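Local structure of aminopeptidase-like protein (Chaetomium thermophilum, 5JM6) at residues T216-G219 with T223-V226; L309-A314 with V333-D338; G342-L345 with A349-N352. The protein probably acts as a zinc-dependent aminopeptidase of the M18 family and assembles into a dodecamer. All blocks are in the same frame, centred on the assembly; numbering follows the deposited sequence.

Contact 1. Residues T216-G219 with T223-V226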
ATOM      1  N   THR A 216      25.632  -3.982   7.902  1.00 46.84           N
ATOM      2  CA  THR A 216      26.058  -3.259   6.712  1.00 43.31           C
ATOM      3  C   THR A 216      25.342  -1.905   6.599  1.00 47.93           C
ATOM      4  O   THR A 216      25.725  -1.033   5.813  1.00 47.93           O
ATOM      5  CB  THR A 216      25.820  -4.172   5.473  1.00 44.88           C
ATOM      6  OG1 THR A 216      26.925  -5.077   5.342  1.00 45.78           O
ATOM      7  CG2 THR A 216      25.641  -3.404   4.169  1.00 44.69           C
ATOM      8  N   GLY A 217      24.337  -1.707   7.444  1.00 57.64           N
ATOM      9  CA  GLY A 217      23.559  -0.485   7.413  1.00 57.53           C
ATOM     10  C   GLY A 217      22.717  -0.421   6.157  1.00 60.18           C
ATOM     11  O   GLY A 217      22.303  -1.448   5.619  1.00 55.22           O
ATOM     12  N   HIS A 218      22.469   0.795   5.689  1.00 63.64           N
ATOM     13  CA  HIS A 218      21.714   1.012   4.464  1.00 64.39           C
ATOM     14  C   HIS A 218      22.597   0.777   3.239  1.00 67.93           C
ATOM     15  O   HIS A 218      22.109   0.721   2.111  1.00 71.89           O
ATOM     16  CB  HIS A 218      21.130   2.423   4.467  1.00 64.84           C
ATOM     17  CG  HIS A 218      20.556   2.821   5.791  1.00 80.36           C
ATOM     18  ND1 HIS A 218      21.313   3.405   6.785  1.00 79.23           N
ATOM     19  CD2 HIS A 218      19.309   2.686   6.300  1.00 80.63           C
ATOM     20  CE1 HIS A 218      20.552   3.628   7.841  1.00 81.60           C
ATOM     21  NE2 HIS A 218      19.331   3.201   7.573  1.00 82.52           N
ATOM     22  N   GLY A 219      23.899   0.633   3.475  1.00 68.54           N
ATOM     23  CA  GLY A 219      24.842   0.272   2.431  1.00 63.71           C
ATOM     24  C   GLY A 219      25.445   1.446   1.684  1.00 65.21           C
ATOM     25  O   GLY A 219      26.231   1.258   0.756  1.00 64.64           O
ATOM     26  N   THR A 223      29.062   7.473   3.187  1.00 57.31           N
ATOM     27  CA  THR A 223      28.887   7.805   4.600  1.00 55.27           C
ATOM     28  C   THR A 223      29.247   6.591   5.446  1.00 55.68           C
ATOM     29  O   THR A 223      29.988   6.699   6.423  1.00 55.15           O
ATOM     30  CB  THR A 223      27.459   8.304   4.921  1.00 57.21           C
ATOM     31  OG1 THR A 223      27.282   9.614   4.365  1.00 55.35           O
ATOM     32  CG2 THR A 223      27.235   8.379   6.427  1.00 57.44           C
ATOM     33  N   GLU A 224      28.625   5.463   5.127  1.00 50.83           N
ATOM     34  CA  GLU A 224      28.803   4.225   5.880  1.00 48.52           C
ATOM     35  C   GLU A 224      30.003   3.330   5.545  1.00 46.91           C
ATOM     36  O   GLU A 224      30.354   2.473   6.356  1.00 43.36           O
ATOM     37  CB  GLU A 224      27.527   3.407   5.754  1.00 47.42           C
ATOM     38  CG  GLU A 224      26.354   4.113   6.387  1.00 59.87           C
ATOM     39  CD  GLU A 224      25.030   3.487   6.037  1.00 57.71           C
ATOM     40  OE1 GLU A 224      24.020   3.863   6.664  1.00 55.49           O
ATOM     41  OE2 GLU A 224      24.995   2.627   5.134  1.00 57.04           O
ATOM     42  N   MET A 225      30.609   3.456   4.366  1.00 46.02           N
ATOM     43  CA  MET A 225      31.858   2.737   4.178  1.00 39.27           C
ATOM     44  C   MET A 225      32.993   3.708   3.934  1.00 39.75           C
ATOM     45  O   MET A 225      33.417   3.916   2.800  1.00 44.14           O
ATOM     46  CB  MET A 225      31.730   1.782   2.991  1.00 42.88           C
ATOM     47  CG  MET A 225      30.424   1.009   2.961  1.00 46.15           C
ATOM     48  SD  MET A 225      30.215   0.033   1.462  1.00 41.62           S
ATOM     49  CE  MET A 225      31.237  -1.388   1.829  1.00 36.96           C
ATOM     50  N   VAL A 226      33.588   4.167   5.021  1.00 40.97           N
ATOM     51  CA  VAL A 226      34.739   5.041   4.957  1.00 38.20           C
ATOM     52  C   VAL A 226      35.808   4.290   5.692  1.00 36.12           C
ATOM     53  O   VAL A 226      35.668   4.049   6.889  1.00 37.17           O
ATOM     54  CB  VAL A 226      34.488   6.416   5.599  1.00 35.82           C
ATOM     55  CG1 VAL A 226      35.741   7.274   5.517  1.00 33.26           C
ATOM     56  CG2 VAL A 226      33.319   7.112   4.926  1.00 35.15           C
TER

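Contact 2. Residues L309-A314 with V333-D338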
ATOM      1  N   LEU A 309      42.687 -13.586 -14.186  1.00 40.66           N
ATOM      2  CA  LEU A 309      42.781 -15.016 -14.488  1.00 38.25           C
ATOM      3  C   LEU A 309      42.888 -15.318 -15.989  1.00 42.62           C
ATOM      4  O   LEU A 309      43.825 -15.993 -16.411  1.00 44.66           O
ATOM      5  CB  LEU A 309      41.582 -15.761 -13.892  1.00 44.09           C
ATOM      6  CG  LEU A 309      41.418 -17.250 -14.218  1.00 41.15           C
ATOM      7  CD1 LEU A 309      42.700 -18.028 -13.967  1.00 43.53           C
ATOM      8  CD2 LEU A 309      40.285 -17.844 -13.402  1.00 32.27           C
ATOM      9  N   CYS A 310      41.940 -14.840 -16.792  1.00 41.10           N
ATOM     10  CA  CYS A 310      41.998 -15.104 -18.231  1.00 38.35           C
ATOM     11  C   CYS A 310      43.181 -14.387 -18.872  1.00 36.98           C
ATOM     12  O   CYS A 310      43.805 -14.908 -19.796  1.00 35.11           O
ATOM     13  CB  CYS A 310      40.702 -14.688 -18.930  1.00 42.12           C
ATOM     14  SG  CYS A 310      39.287 -15.774 -18.632  1.00 58.29           S
ATOM     15  N   SER A 311      43.491 -13.192 -18.377  1.00 37.47           N
ATOM     16  CA  SER A 311      44.621 -12.434 -18.898  1.00 31.81           C
ATOM     17  C   SER A 311      45.940 -13.146 -18.627  1.00 35.97           C
ATOM     18  O   SER A 311      46.771 -13.281 -19.523  1.00 36.27           O
ATOM     19  CB  SER A 311      44.655 -11.031 -18.295  1.00 31.76           C
ATOM     20  OG  SER A 311      43.587 -10.242 -18.788  1.00 34.94           O
ATOM     21  N   TRP A 312      46.131 -13.605 -17.393  1.00 35.38           N
ATOM     22  CA  TRP A 312      47.380 -14.263 -17.031  1.00 32.49           C
ATOM     23  C   TRP A 312      47.585 -15.540 -17.835  1.00 30.45           C
ATOM     24  O   TRP A 312      48.695 -15.823 -18.285  1.00 31.66           O
ATOM     25  CB  TRP A 312      47.421 -14.576 -15.537  1.00 32.14           C
ATOM     26  CG  TRP A 312      48.735 -15.128 -15.094  1.00 33.42           C
ATOM     27  CD1 TRP A 312      49.870 -14.423 -14.819  1.00 30.55           C
ATOM     28  CD2 TRP A 312      49.055 -16.506 -14.876  1.00 28.23           C
ATOM     29  NE1 TRP A 312      50.878 -15.278 -14.442  1.00 29.49           N
ATOM     30  CE2 TRP A 312      50.403 -16.563 -14.469  1.00 31.76           C
ATOM     31  CE3 TRP A 312      48.332 -17.698 -14.986  1.00 27.12           C
ATOM     32  CZ2 TRP A 312      51.042 -17.763 -14.170  1.00 34.27           C
ATOM     33  CZ3 TRP A 312      48.969 -18.889 -14.690  1.00 31.64           C
ATOM     34  CH2 TRP A 312      50.310 -18.912 -14.287  1.00 32.44           C
ATOM     35  N   ALA A 313      46.515 -16.304 -18.022  1.00 33.22           N
ATOM     36  CA  ALA A 313      46.591 -17.543 -18.789  1.00 34.07           C
ATOM     37  C   ALA A 313      46.894 -17.258 -20.258  1.00 35.58           C
ATOM     38  O   ALA A 313      47.630 -18.005 -20.903  1.00 32.82           O
ATOM     39  CB  ALA A 313      45.300 -18.334 -18.654  1.00 33.34           C
ATOM     40  N   ALA A 314      46.323 -16.176 -20.780  1.00 34.82           N
ATOM     41  CA  ALA A 314      46.592 -15.758 -22.152  1.00 33.81           C
ATOM     42  C   ALA A 314      48.054 -15.356 -22.303  1.00 36.35           C
ATOM     43  O   ALA A 314      48.729 -15.770 -23.247  1.00 38.71           O
ATOM     44  CB  ALA A 314      45.678 -14.612 -22.550  1.00 29.26           C
ATOM     45  N   VAL A 333      48.839 -11.140 -27.947  1.00 31.80           N
ATOM     46  CA  VAL A 333      47.986 -11.018 -26.771  1.00 33.00           C
ATOM     47  C   VAL A 333      47.855  -9.544 -26.397  1.00 34.30           C
ATOM     48  O   VAL A 333      48.852  -8.827 -26.305  1.00 29.06           O
ATOM     49  CB  VAL A 333      48.534 -11.811 -25.569  1.00 30.75           C
ATOM     50  CG1 VAL A 333      47.607 -11.664 -24.370  1.00 26.52           C
ATOM     51  CG2 VAL A 333      48.710 -13.278 -25.930  1.00 27.67           C
ATOM     52  N   ALA A 334      46.619  -9.098 -26.198  1.00 27.18           N
ATOM     53  CA  ALA A 334      46.347  -7.714 -25.832  1.00 26.43           C
ATOM     54  C   ALA A 334      45.644  -7.648 -24.483  1.00 31.38           C
ATOM     55  O   ALA A 334      44.524  -8.137 -24.334  1.00 34.89           O
ATOM     56  CB  ALA A 334      45.508  -7.036 -26.905  1.00 25.23           C
ATOM     57  N   LEU A 335      46.307  -7.049 -23.500  1.00 28.63           N
ATOM     58  CA  LEU A 335      45.720  -6.883 -22.178  1.00 31.08           C
ATOM     59  C   LEU A 335      45.375  -5.419 -21.947  1.00 33.90           C
ATOM     60  O   LEU A 335      46.250  -4.552 -21.974  1.00 36.32           O
ATOM     61  CB  LEU A 335      46.672  -7.394 -21.093  1.00 28.65           C
ATOM     62  CG  LEU A 335      47.118  -8.852 -21.244  1.00 24.05           C
ATOM     63  CD1 LEU A 335      47.975  -9.288 -20.066  1.00 23.85           C
ATOM     64  CD2 LEU A 335      45.915  -9.767 -21.408  1.00 29.37           C
ATOM     65  N   PHE A 336      44.100  -5.157 -21.681  1.00 35.91           N
ATOM     66  CA  PHE A 336      43.576  -3.797 -21.632  1.00 36.87           C
ATOM     67  C   PHE A 336      43.186  -3.397 -20.222  1.00 38.19           C
ATOM     68  O   PHE A 336      42.983  -4.236 -19.347  1.00 38.33           O
ATOM     69  CB  PHE A 336      42.351  -3.634 -22.537  1.00 39.35           C
ATOM     70  CG  PHE A 336      42.618  -3.893 -23.984  1.00 38.21           C
ATOM     71  CD1 PHE A 336      43.160  -2.909 -24.793  1.00 42.00           C
ATOM     72  CD2 PHE A 336      42.307  -5.119 -24.544  1.00 35.00           C
ATOM     73  CE1 PHE A 336      43.399  -3.149 -26.131  1.00 44.27           C
ATOM     74  CE2 PHE A 336      42.541  -5.365 -25.878  1.00 38.62           C
ATOM     75  CZ  PHE A 336      43.089  -4.379 -26.674  1.00 41.28           C
ATOM     76  N   ASP A 337      43.110  -2.092 -20.018  1.00 44.34           N
ATOM     77  CA  ASP A 337      42.650  -1.507 -18.773  1.00 46.52           C
ATOM     78  C   ASP A 337      41.223  -0.989 -18.967  1.00 52.16           C
ATOM     79  O   ASP A 337      40.815  -0.707 -20.096  1.00 50.72           O
ATOM     80  CB  ASP A 337      43.593  -0.383 -18.331  1.00 46.37           C
ATOM     81  CG  ASP A 337      43.206   0.226 -16.996  1.00 57.88           C
ATOM     82  OD1 ASP A 337      42.331  -0.332 -16.302  1.00 53.86           O
ATOM     83  OD2 ASP A 337      43.789   1.271 -16.638  1.00 60.69           O
ATOM     84  N   ASP A 338      40.468  -0.931 -17.870  1.00 57.12           N
ATOM     85  CA  ASP A 338      39.146  -0.288 -17.811  1.00 61.70           C
ATOM     86  C   ASP A 338      37.976  -0.971 -18.528  1.00 64.03           C
ATOM     87  O   ASP A 338      37.167  -0.290 -19.150  1.00 64.59           O
ATOM     88  CB  ASP A 338      39.242   1.141 -18.370  1.00 61.28           C
ATOM     89  CG  ASP A 338      40.273   1.982 -17.656  1.00 62.57           C
ATOM     90  OD1 ASP A 338      40.418   1.844 -16.427  1.00 68.32           O
ATOM     91  OD2 ASP A 338      40.951   2.778 -18.333  1.00 64.96           O
TER

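Contact 3. Residues G342-L345 with A349-N352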
ATOM      1  N   GLY A 342      33.460  -0.018 -19.300  1.00 72.46           N
ATOM      2  CA  GLY A 342      32.896   0.018 -20.643  1.00 72.72           C
ATOM      3  C   GLY A 342      33.941   0.019 -21.743  1.00 74.75           C
ATOM      4  O   GLY A 342      33.614  -0.023 -22.930  1.00 71.65           O
ATOM      5  N   SER A 343      35.200   0.085 -21.325  1.00 73.01           N
ATOM      6  CA  SER A 343      36.375  -0.067 -22.185  1.00 67.50           C
ATOM      7  C   SER A 343      36.634   0.969 -23.271  1.00 66.38           C
ATOM      8  O   SER A 343      37.396   0.675 -24.190  1.00 63.17           O
ATOM      9  CB  SER A 343      36.337  -1.431 -22.884  1.00 59.68           C
ATOM     10  OG  SER A 343      36.776  -2.470 -22.039  1.00 64.76           O
ATOM     11  N   LEU A 344      36.080   2.174 -23.203  1.00 65.19           N
ATOM     12  CA  LEU A 344      36.762   3.190 -23.990  1.00 69.20           C
ATOM     13  C   LEU A 344      37.235   4.377 -23.182  1.00 75.54           C
ATOM     14  O   LEU A 344      36.476   5.245 -22.755  1.00 80.23           O
ATOM     15  CB  LEU A 344      35.939   3.671 -25.209  1.00 77.12           C
ATOM     16  CG  LEU A 344      34.468   3.909 -25.573  1.00 77.36           C
ATOM     17  CD1 LEU A 344      33.872   5.118 -24.960  1.00 74.97           C
ATOM     18  CD2 LEU A 344      34.405   4.040 -27.097  1.00 72.54           C
ATOM     19  N   LEU A 345      38.546   4.364 -23.002  1.00 67.74           N
ATOM     20  CA  LEU A 345      39.354   5.556 -23.012  1.00 72.01           C
ATOM     21  C   LEU A 345      40.704   5.035 -23.504  1.00 63.48           C
ATOM     22  O   LEU A 345      40.787   3.878 -23.922  1.00 62.70           O
ATOM     23  CB  LEU A 345      39.375   6.269 -21.656  1.00 78.93           C
ATOM     24  CG  LEU A 345      38.280   6.958 -20.859  1.00 81.96           C
ATOM     25  CD1 LEU A 345      38.980   7.280 -19.599  1.00 77.60           C
ATOM     26  CD2 LEU A 345      37.825   8.247 -21.474  1.00 72.75           C
ATOM     27  N   ALA A 349      39.512  -1.159 -24.522  1.00 57.01           N
ATOM     28  CA  ALA A 349      39.435  -2.110 -25.635  1.00 50.05           C
ATOM     29  C   ALA A 349      38.739  -1.565 -26.885  1.00 57.48           C
ATOM     30  O   ALA A 349      39.043  -1.982 -27.993  1.00 56.47           O
ATOM     31  CB  ALA A 349      38.745  -3.387 -25.178  1.00 46.29           C
ATOM     32  N   ARG A 350      37.799  -0.647 -26.723  1.00 63.88           N
ATOM     33  CA  ARG A 350      37.205   0.000 -27.889  1.00 62.66           C
ATOM     34  C   ARG A 350      37.960   1.303 -28.216  1.00 61.29           C
ATOM     35  O   ARG A 350      37.430   2.194 -28.879  1.00 66.34           O
ATOM     36  CB  ARG A 350      35.685   0.184 -27.722  1.00 65.93           C
ATOM     37  CG  ARG A 350      35.210   0.551 -26.345  1.00 69.11           C
ATOM     38  CD  ARG A 350      33.707   0.364 -26.160  1.00 78.80           C
ATOM     39  NE  ARG A 350      32.918   0.816 -27.302  1.00 85.88           N
ATOM     40  CZ  ARG A 350      31.707   1.348 -27.194  1.00 78.94           C
ATOM     41  NH1 ARG A 350      31.182   1.546 -25.996  1.00 66.34           N
ATOM     42  NH2 ARG A 350      31.042   1.727 -28.276  1.00 73.23           N
ATOM     43  N   GLY A 351      39.165   1.437 -27.658  1.00 58.13           N
ATOM     44  CA  GLY A 351      40.099   2.479 -28.063  1.00 52.30           C
ATOM     45  C   GLY A 351      41.098   2.104 -29.160  1.00 51.27           C
ATOM     46  O   GLY A 351      41.192   0.948 -29.574  1.00 52.88           O
ATOM     47  N   ASN A 352      41.856   3.107 -29.604  1.00 52.44           N
ATOM     48  CA  ASN A 352      42.840   3.015 -30.691  1.00 41.41           C
ATOM     49  C   ASN A 352      43.870   1.892 -30.569  1.00 39.21           C
ATOM     50  O   ASN A 352      44.379   1.398 -31.576  1.00 37.71           O
ATOM     51  CB  ASN A 352      43.595   4.350 -30.781  1.00 38.73           C
ATOM     52  CG  ASN A 352      43.976   4.732 -32.200  1.00 52.82           C
ATOM     53  OD1 ASN A 352      43.717   3.998 -33.153  1.00 69.83           O
ATOM     54  ND2 ASN A 352      44.595   5.900 -32.345  1.00 48.84           N
TER

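Contact 1. Residues T216-G219 with T223-V226
Gly219 and Glu224 stand across from each other with CA atoms 6.6 Å apart, where the chain leaves a type II' beta turn, Thr216 to Gly219, and bends back through an irregular loop. Gly217 suits the first corner of the turn because its phi is positive; Gly219 also has a positive phi, at backbone angles where a CB would press on the preceding carbonyl oxygen. The turn's own closing bond, from Gly219 N to Thr216 O, is long and weak at 3.4 Å. A His-carboxylate hydrogen bond ties this turn to the loop behind it. The chain of Glu224 is extended beyond CG (chi2 168°), which carries the carboxylate to the turn. There Glu224 OE1 accepts a nearly straight bond from His218 ND1 at 2.7 Å through its syn lone pair. The donor edge of the imidazole faces the carboxylate, and the two planes are only 22° apart. Glu224 OE2 takes a weak bond from Gly219 N at 2.8 Å and another weak one from Asn220 N. Replacing Glu224 with an alanine would probably leave His218 ND1 without its acceptor, its ring freer to turn, and the turn less firmly tied to the following loop. Met225 adds a looser contact, its SD 4.2 Å from Gly219 O, while its side chain packs on Leu165, Trp170 and Ile204. A second subunit sets its Phe400 against Glu224. The whole contact lies in the long connection between strands 190-196 and 228-231, the two strands outermost within this chain in the antiparallel sheet.

Contact 2. Residues L309-A314 with V333-D338
Ser311 on helix 305-320 meets Leu335 on strand 330-336 where the helix lies against the large mixed sheet, their CA atoms 6.5 Å apart. The serine side chain can be followed outward. Its CB rests against both methyl groups of Leu335, 3.6 Å from CD2 and 4.1 Å from CD1, so the carbon end of the residue belongs to the apolar interface. One bond further, Ser311 OG touches Leu335 CD2 at 3.5 Å, but its polar partners lie elsewhere. With OG beside the backbone N (chi1 -70°), the hydroxyl comes within weak hydrogen-bonding reach of both Asp307 O, one turn earlier, and His133 O, its single hydrogen shared or going to one at a time. Serine fits because it is small enough for the helix to come close and can still place its buried O-H against backbone carbonyls. One turn on, Ala314 does similar work with a methyl alone: its CB lies 4.0 Å from Val333 CG1, while Val333 CG2 approaches Ala314 O at 3.7 Å. The branching of valine lets one methyl meet the side chain and the other the helix backbone. Ala334 and Phe336, on the opposite side of the strand, pack on helix 353-368, which makes this part of the sheet a central layer between helices, as in the alpha/beta fold of zinc exopeptidases. No hydrogen bond joins the two segments, so between them the contact is apolar packing. The weak bonding of Ser311 OG to Asp307 O and His133 O is consistent with a modest link to the backbone near the zinc site.

Contact 3. Residues G342-L345 with A349-N352
Arg350 reaches Leu344 because its CG lies between the backbone N and the carbonyl carbon (chi1 38°), which brings CG to the leucine, and the bend at chi3 (-42°) then carries the guanidinium beneath Leu344 CD2. Both belong to the irregular loop joining strand 330-336 to helix 353-368 in the alpha/beta fold. The side chains cross at a slant, with Arg350 CG 3.4 Å from Leu344 CB. Leu344 CD2 lies over one face of the guanidinium, displaced from its centre and 3.6 Å from Arg350 NE. A long side chain with an apolar stem suits this place, as the leucine meets methylenes before the flat charged end. Gly342 adopts backbone angles in which a CB would strike the preceding carbonyl oxygen, and its O stands near the guanidinium plane, 3.3 Å from Arg350 CD. Ser343 OG and Ala349 CB meet at 3.8 Å, and the serine side chain is also about 3 Å, at nearest atoms, from that of Glu339, a zinc-binding residue although no zinc is bound to it in this chain. Neighbouring subunits touch the loop: Leu344 packs on Met465 of a third subunit, and Arg350 on Leu344 of a fourth. One backbone bond ties the segments, from Arg350 N to Ser343 O, at 2.9 Å with an N-H...O angle of 157°.

Overall arrangement
The contacts follow one another along the chain in the order 1, 2, 3. Contacts 2 and 3 are neighbours, their centres about 14 Å apart: strand 330-336 supplies one half of contact 2 and leads into the loop of contact 3, which ends at helix 353-368. They touch where Phe336 CD1 packs on Ala349 CA at 3.9 Å. Contact 1 stands apart, its centre about 33 Å from that of contact 2 and 32 Å from that of contact 3, beside the separate antiparallel sheet. Contacts 2 and 3 both lie near the zinc site; contact 3 also meets other subunits, as contact 1 does far from the metal. The loop after strand 330-336 thus runs from the metal-site region to a subunit interface.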